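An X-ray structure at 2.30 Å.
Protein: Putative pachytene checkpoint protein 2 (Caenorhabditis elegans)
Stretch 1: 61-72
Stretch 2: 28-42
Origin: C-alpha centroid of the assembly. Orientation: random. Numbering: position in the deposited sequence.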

# COMPACT_ATOMS: atom_id res chain seq x y z
N SER B 61 -72.10 4.99 13.38
CA SER B 61 -71.64 4.89 14.76
C SER B 61 -70.32 4.11 14.83
O SER B 61 -69.61 4.16 15.84
CB SER B 61 -72.70 4.21 15.63
OG SER B 61 -72.21 3.98 16.94
N LEU B 62 -70.01 3.39 13.76
CA LEU B 62 -68.75 2.66 13.69
C LEU B 62 -67.59 3.63 13.57
O LEU B 62 -66.44 3.28 13.85
CB LEU B 62 -68.76 1.69 12.50
CG LEU B 62 -69.76 0.53 12.56
CD1 LEU B 62 -69.89 -0.11 11.19
CD2 LEU B 62 -69.33 -0.49 13.59
N ASN B 63 -67.89 4.86 13.15
CA ASN B 63 -66.86 5.87 12.97
C ASN B 63 -66.36 6.42 14.30
O ASN B 63 -65.27 6.98 14.38
CB ASN B 63 -67.38 7.02 12.11
CG ASN B 63 -67.50 6.64 10.65
OD1 ASN B 63 -66.82 5.74 10.17
ND2 ASN B 63 -68.37 7.33 9.93
N GLU B 64 -67.17 6.26 15.35
CA GLU B 64 -66.80 6.76 16.67
C GLU B 64 -65.72 5.88 17.31
O GLU B 64 -65.17 6.24 18.35
CB GLU B 64 -68.02 6.84 17.57
CG GLU B 64 -69.03 7.92 17.17
CD GLU B 64 -70.28 7.90 18.03
OE1 GLU B 64 -70.56 6.86 18.67
OE2 GLU B 64 -71.00 8.92 18.07
N LEU B 65 -65.42 4.75 16.69
CA LEU B 65 -64.47 3.79 17.23
C LEU B 65 -63.03 4.06 16.82
O LEU B 65 -62.13 4.09 17.65
CB LEU B 65 -64.84 2.36 16.81
CG LEU B 65 -66.12 1.75 17.36
CD1 LEU B 65 -66.36 0.38 16.74
CD2 LEU B 65 -66.06 1.64 18.87
N PHE B 66 -62.81 4.26 15.52
CA PHE B 66 -61.46 4.31 14.98
C PHE B 66 -61.08 5.65 14.36
O PHE B 66 -61.93 6.48 14.06
CB PHE B 66 -61.28 3.20 13.94
CG PHE B 66 -62.02 3.46 12.65
CD1 PHE B 66 -63.39 3.33 12.58
CD2 PHE B 66 -61.33 3.81 11.50
CE1 PHE B 66 -64.07 3.55 11.40
CE2 PHE B 66 -61.99 4.04 10.32
CZ PHE B 66 -63.37 3.91 10.26
N GLU B 67 -59.78 5.83 14.17
CA GLU B 67 -59.24 7.02 13.53
C GLU B 67 -58.78 6.66 12.12
O GLU B 67 -58.79 7.48 11.21
CB GLU B 67 -58.09 7.60 14.36
CG GLU B 67 -57.99 9.12 14.34
CD GLU B 67 -57.06 9.66 15.42
OE1 GLU B 67 -55.87 9.27 15.44
OE2 GLU B 67 -57.52 10.48 16.24
N LYS B 68 -58.38 5.40 11.96
CA LYS B 68 -57.91 4.88 10.68
C LYS B 68 -57.73 3.37 10.78
O LYS B 68 -57.24 2.87 11.79
CB LYS B 68 -56.60 5.56 10.27
CG LYS B 68 -55.80 4.84 9.19
CD LYS B 68 -54.63 5.70 8.74
CE LYS B 68 -53.54 4.87 8.09
NZ LYS B 68 -52.37 5.70 7.67
N LEU B 69 -58.14 2.65 9.75
CA LEU B 69 -57.94 1.21 9.74
C LEU B 69 -57.30 0.75 8.43
O LEU B 69 -57.51 1.36 7.38
CB LEU B 69 -59.26 0.47 9.99
CG LEU B 69 -60.26 0.30 8.84
CD1 LEU B 69 -60.04 -1.00 8.07
CD2 LEU B 69 -61.67 0.37 9.38
N VAL B 70 -56.52 -0.32 8.51
CA VAL B 70 -55.90 -0.93 7.34
C VAL B 70 -56.20 -2.42 7.34
O VAL B 70 -56.08 -3.08 8.37
CB VAL B 70 -54.38 -0.72 7.31
CG1 VAL B 70 -53.81 -1.17 5.97
CG2 VAL B 70 -54.02 0.73 7.59
N ILE B 71 -56.60 -2.95 6.19
CA ILE B 71 -56.75 -4.39 6.01
C ILE B 71 -55.80 -4.87 4.93
O ILE B 71 -55.87 -4.43 3.78
CB ILE B 71 -58.19 -4.77 5.65
CG1 ILE B 71 -59.14 -4.36 6.77
CG2 ILE B 71 -58.29 -6.26 5.37
CD1 ILE B 71 -60.57 -4.76 6.51
N GLY B 72 -54.90 -5.78 5.29
CA GLY B 72 -53.88 -6.21 4.36
C GLY B 72 -53.51 -7.68 4.46
O GLY B 72 -53.58 -8.29 5.53
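Stretch 2 (28-42) KRFSEFEELIKAASK

Most of stretch 2 is a helix that begins at Phe30 and packs mainly through side chains on the 3-10 turn, loop and strand of stretch 1, the strand that carries Leu69 and Ile71; no hydrogen bond joins the two. The N-to-C directions of helix and strand differ by 65° (signed crossing angle -65°), and their axes come within 9.9 Å, room enough for a layer of apolar side chains. Arg29, at the N-cap position, lays one face of its guanidinium over Leu65, NH2 to CD2 3.3 Å; its NH1 also lies 3.3 Å from OE1 of Glu32, a salt bridge of charges alone, since the oxygen is well out of the guanidinium plane. In the first turn, the carbonyl O of Glu32 is 3.7 Å from Leu65 CD1, and the Phe33 ring meets Leu65 obliquely, CE1 to CB 4.3 Å. Leu36 (chi1 t, chi2 p) is the hub: its CD1 is 3.8 Å from Leu62 CB, and both methyls face the Phe66 ring (CD2 to Phe66 CD1 and CD1 to Phe66 CE1, each 3.5 Å) and Leu69 CD2 (4.1 Å from Leu36 CD2, 4.2 Å from Leu36 CD1). Ile37 CG2 touches Ile71 CD1 at 3.9 Å. Ala39 CB then reaches Leu62 CD1 at 4.1 Å, and Ala40 CB sits 3.9 Å from Leu69 CD2. Ser41 closes the contact, CB 4.0 Å from Ile71 CD1, while its OG donates to Lys38 O (2.8 Å), back within the helix.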

# COMPACT_ATOMS: atom_id res chain seq x y z
N LYS B 28 -62.85 -5.17 26.08
CA LYS B 28 -64.24 -5.27 26.49
C LYS B 28 -65.18 -5.01 25.32
O LYS B 28 -66.22 -5.66 25.19
CB LYS B 28 -64.53 -4.30 27.64
CG LYS B 28 -65.89 -4.46 28.28
CD LYS B 28 -66.00 -3.57 29.52
CE LYS B 28 -67.35 -3.73 30.21
NZ LYS B 28 -68.16 -2.48 30.13
N ARG B 29 -64.82 -4.05 24.47
CA ARG B 29 -65.63 -3.69 23.31
C ARG B 29 -65.07 -4.29 22.02
O ARG B 29 -65.34 -3.79 20.93
CB ARG B 29 -65.73 -2.17 23.16
CG ARG B 29 -66.33 -1.46 24.36
CD ARG B 29 -67.26 -0.34 23.92
NE ARG B 29 -66.56 0.74 23.22
CZ ARG B 29 -67.18 1.72 22.58
NH1 ARG B 29 -68.50 1.75 22.53
NH2 ARG B 29 -66.48 2.67 21.97
N PHE B 30 -64.30 -5.37 22.16
CA PHE B 30 -63.61 -5.97 21.03
C PHE B 30 -64.58 -6.48 19.95
O PHE B 30 -64.22 -6.54 18.78
CB PHE B 30 -62.73 -7.12 21.51
CG PHE B 30 -61.73 -7.58 20.50
CD1 PHE B 30 -60.47 -7.01 20.45
CD2 PHE B 30 -62.04 -8.60 19.61
CE1 PHE B 30 -59.54 -7.43 19.52
CE2 PHE B 30 -61.11 -9.02 18.68
CZ PHE B 30 -59.85 -8.44 18.64
N SER B 31 -65.79 -6.83 20.36
CA SER B 31 -66.79 -7.35 19.44
C SER B 31 -67.20 -6.29 18.42
O SER B 31 -67.40 -6.58 17.25
CB SER B 31 -68.02 -7.84 20.20
OG SER B 31 -67.67 -8.82 21.16
N GLU B 32 -67.31 -5.05 18.89
CA GLU B 32 -67.72 -3.93 18.05
C GLU B 32 -66.66 -3.61 17.01
O GLU B 32 -66.98 -3.15 15.91
CB GLU B 32 -68.02 -2.71 18.91
CG GLU B 32 -68.93 -2.99 20.09
CD GLU B 32 -69.19 -1.76 20.94
OE1 GLU B 32 -69.11 -0.64 20.40
OE2 GLU B 32 -69.47 -1.92 22.14
N PHE B 33 -65.40 -3.84 17.36
CA PHE B 33 -64.31 -3.64 16.41
C PHE B 33 -64.38 -4.65 15.28
O PHE B 33 -64.07 -4.33 14.13
CB PHE B 33 -62.95 -3.73 17.11
CG PHE B 33 -62.52 -2.46 17.77
CD1 PHE B 33 -61.93 -1.45 17.02
CD2 PHE B 33 -62.71 -2.26 19.12
CE1 PHE B 33 -61.54 -0.27 17.62
CE2 PHE B 33 -62.32 -1.08 19.73
CZ PHE B 33 -61.73 -0.09 18.97
N GLU B 34 -64.77 -5.88 15.60
CA GLU B 34 -64.83 -6.94 14.61
C GLU B 34 -65.97 -6.70 13.63
O GLU B 34 -65.88 -7.05 12.45
CB GLU B 34 -64.97 -8.30 15.29
CG GLU B 34 -64.82 -9.48 14.34
CD GLU B 34 -64.59 -10.78 15.07
OE1 GLU B 34 -64.39 -11.81 14.39
OE2 GLU B 34 -64.59 -10.78 16.32
N GLU B 35 -67.05 -6.10 14.13
CA GLU B 35 -68.18 -5.73 13.29
C GLU B 35 -67.76 -4.64 12.31
O GLU B 35 -68.12 -4.66 11.13
CB GLU B 35 -69.36 -5.28 14.16
CG GLU B 35 -70.70 -5.94 13.83
CD GLU B 35 -70.71 -7.45 14.08
OE1 GLU B 35 -69.76 -7.97 14.71
OE2 GLU B 35 -71.68 -8.11 13.65
N LEU B 36 -66.98 -3.68 12.82
CA LEU B 36 -66.40 -2.62 11.99
C LEU B 36 -65.57 -3.18 10.84
O LEU B 36 -65.69 -2.74 9.70
CB LEU B 36 -65.54 -1.69 12.84
CG LEU B 36 -64.60 -0.75 12.07
CD1 LEU B 36 -65.40 0.30 11.31
CD2 LEU B 36 -63.58 -0.10 13.00
N ILE B 37 -64.73 -4.16 11.16
CA ILE B 37 -63.84 -4.75 10.18
C ILE B 37 -64.62 -5.55 9.13
O ILE B 37 -64.25 -5.55 7.95
CB ILE B 37 -62.80 -5.66 10.86
CG1 ILE B 37 -61.91 -4.82 11.77
CG2 ILE B 37 -61.94 -6.37 9.83
CD1 ILE B 37 -60.96 -5.64 12.61
N LYS B 38 -65.69 -6.20 9.54
CA LYS B 38 -66.54 -6.93 8.60
C LYS B 38 -67.19 -5.96 7.62
O LYS B 38 -67.29 -6.25 6.42
CB LYS B 38 -67.60 -7.75 9.33
N ALA B 39 -67.63 -4.82 8.13
CA ALA B 39 -68.30 -3.82 7.30
C ALA B 39 -67.31 -3.11 6.38
O ALA B 39 -67.63 -2.80 5.23
CB ALA B 39 -69.03 -2.81 8.17
N ALA B 40 -66.11 -2.85 6.89
CA ALA B 40 -65.09 -2.15 6.13
C ALA B 40 -64.49 -3.02 5.03
O ALA B 40 -64.02 -2.50 4.01
CB ALA B 40 -63.99 -1.66 7.06
N SER B 41 -64.50 -4.33 5.22
CA SER B 41 -63.91 -5.25 4.25
C SER B 41 -64.77 -5.40 3.00
O SER B 41 -64.29 -5.85 1.96
CB SER B 41 -63.68 -6.62 4.89
OG SER B 41 -64.91 -7.21 5.28
N LYS B 42 -66.05 -5.03 3.11
CA LYS B 42 -66.98 -5.13 1.99
C LYS B 42 -66.54 -4.26 0.82
O LYS B 42 -66.78 -4.58 -0.34
CB LYS B 42 -68.39 -4.73 2.44
CG LYS B 42 -68.99 -5.65 3.49
CD LYS B 42 -69.10 -7.07 2.97
CE LYS B 42 -69.82 -7.97 3.95
NZ LYS B 42 -69.95 -9.36 3.44